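Possible transcriptional regulator, ArsR family protein (Rhodococcus sp. RHA1, PDB 3F6V) probably binds DNA as a transcriptional regulator of the ArsR family, through a winged helix-turn-helix domain. Local coordinates at residues P82-R85 / S86-S89. Sequence-based numbering, arbitrary orientation.
Sequences PASR and SAIS
S84 and A87 face each other across the first turn of helix 85-97, where the chain leaves the extended backbone of A83 and S84 and winds into helical geometry from R85 onward. S84 is the N-cap of this helix, which follows helix 74-78 in the helix-turn-helix of the ArsR-type domain and is consistent with the recognition helix of that fold. S84 OG accepts the backbone N-H of A87, 3.0 Å from A87 N, in a nearly straight bond of 167°. The chi1 of 76° tucks OG between the backbone N and carbonyl carbon of S84, turning the hydroxyl in over the opening turn, where it also lies 3.5 Å from S86 CB. The same residue engages the helix a second time, through its carbonyl: I88 N donates to S84 O. R85 O takes the N-H of S89 in the next i to i+4 bond. Just before the cap, the A83 methyl packs alongside that of A87, CB to CB 3.8 Å, and approaches the end of the I88 side chain more loosely. I88 is buried and turns inward against A78, T59 and L63, joining this helix to helices 74-78 and 58-66, while the extended side chain of R85 reaches N75 and A78. With CG1 beside its own backbone N (chi1 -63°), I88 brings that methylene to 3.4 Å from S84 O.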
ATOM      1  N   PRO A  82     -14.860  -8.143  12.464  1.00 28.06           N
ATOM      2  CA  PRO A  82     -15.074  -9.543  12.864  1.00 28.42           C
ATOM      3  C   PRO A  82     -13.855 -10.219  13.536  1.00 28.02           C
ATOM      4  O   PRO A  82     -14.025 -11.182  14.291  1.00 28.26           O
ATOM      5  CB  PRO A  82     -15.457 -10.252  11.546  1.00 28.58           C
ATOM      6  CG  PRO A  82     -15.085  -9.336  10.439  1.00 29.27           C
ATOM      7  CD  PRO A  82     -15.103  -7.935  11.021  1.00 27.79           C
ATOM      8  N   ALA A  83     -12.644  -9.728  13.271  1.00 27.29           N
ATOM      9  CA  ALA A  83     -11.431 -10.314  13.840  1.00 26.37           C
ATOM     10  C   ALA A  83     -11.342 -10.116  15.358  1.00 25.94           C
ATOM     11  O   ALA A  83     -11.896  -9.166  15.898  1.00 26.09           O
ATOM     12  CB  ALA A  83     -10.198  -9.739  13.162  1.00 26.84           C
ATOM     13  N   SER A  84     -10.618 -11.009  16.018  1.00 24.94           N
ATOM     14  CA  SER A  84     -10.454 -10.972  17.476  1.00 24.32           C
ATOM     15  C   SER A  84      -9.646  -9.784  17.966  1.00 23.23           C
ATOM     16  O   SER A  84      -8.912  -9.151  17.188  1.00 21.59           O
ATOM     17  CB  SER A  84      -9.768 -12.254  17.942  1.00 25.21           C
ATOM     18  OG  SER A  84      -8.390 -12.198  17.649  1.00 24.27           O
ATOM     19  N   ARG A  85      -9.761  -9.491  19.257  1.00 22.45           N
ATOM     20  CA  ARG A  85      -8.836  -8.569  19.934  1.00 21.83           C
ATOM     21  C   ARG A  85      -7.375  -8.912  19.673  1.00 21.50           C
ATOM     22  O   ARG A  85      -6.556  -8.015  19.428  1.00 20.99           O
ATOM     23  CB  ARG A  85      -9.087  -8.570  21.442  1.00 22.28           C
ATOM     24  CG  ARG A  85     -10.323  -7.810  21.771  1.00 23.42           C
ATOM     25  CD  ARG A  85     -10.772  -8.068  23.172  1.00 25.96           C
ATOM     26  NE  ARG A  85     -12.044  -7.385  23.348  1.00 26.99           N
ATOM     27  CZ  ARG A  85     -12.652  -7.255  24.524  1.00 30.46           C
ATOM     28  NH1 ARG A  85     -12.063  -7.718  25.628  1.00 30.52           N
ATOM     29  NH2 ARG A  85     -13.814  -6.617  24.605  1.00 32.86           N
ATOM     30  N   SER A  86      -7.048 -10.196  19.690  1.00 20.95           N
ATOM     31  CA  SER A  86      -5.680 -10.617  19.558  1.00 21.19           C
ATOM     32  C   SER A  86      -5.183 -10.249  18.146  1.00 19.37           C
ATOM     33  O   SER A  86      -4.066  -9.745  17.997  1.00 19.46           O
ATOM     34  CB  SER A  86      -5.588 -12.124  19.810  1.00 21.49           C
ATOM     35  OG  SER A  86      -4.312 -12.618  19.474  1.00 27.09           O
ATOM     36  N   ALA A  87      -6.023 -10.510  17.147  1.00 19.58           N
ATOM     37  CA  ALA A  87      -5.739 -10.176  15.741  1.00 18.86           C
ATOM     38  C   ALA A  87      -5.522  -8.690  15.532  1.00 17.87           C
ATOM     39  O   ALA A  87      -4.550  -8.275  14.852  1.00 17.99           O
ATOM     40  CB  ALA A  87      -6.854 -10.683  14.802  1.00 19.57           C
ATOM     41  N   ILE A  88      -6.404  -7.884  16.109  1.00 17.18           N
ATOM     42  CA  ILE A  88      -6.315  -6.452  15.997  1.00 16.53           C
ATOM     43  C   ILE A  88      -5.112  -5.928  16.756  1.00 16.21           C
ATOM     44  O   ILE A  88      -4.403  -5.024  16.278  1.00 16.39           O
ATOM     45  CB  ILE A  88      -7.623  -5.808  16.431  1.00 15.09           C
ATOM     46  CG1 ILE A  88      -8.746  -6.260  15.488  1.00 17.30           C
ATOM     47  CG2 ILE A  88      -7.476  -4.269  16.489  1.00 16.76           C
ATOM     48  CD1 ILE A  88      -8.536  -5.869  13.995  1.00 18.83           C
ATOM     49  N   SER A  89      -4.897  -6.431  17.965  1.00 17.38           N
ATOM     50  CA  SER A  89      -3.678  -6.154  18.715  1.00 17.30           C
ATOM     51  C   SER A  89      -2.391  -6.363  17.871  1.00 17.24           C
ATOM     52  O   SER A  89      -1.508  -5.493  17.873  1.00 17.36           O
ATOM     53  CB  SER A  89      -3.630  -7.018  20.003  1.00 19.21           C
ATOM     54  OG  SER A  89      -2.541  -6.613  20.793  1.00 25.34           O
TER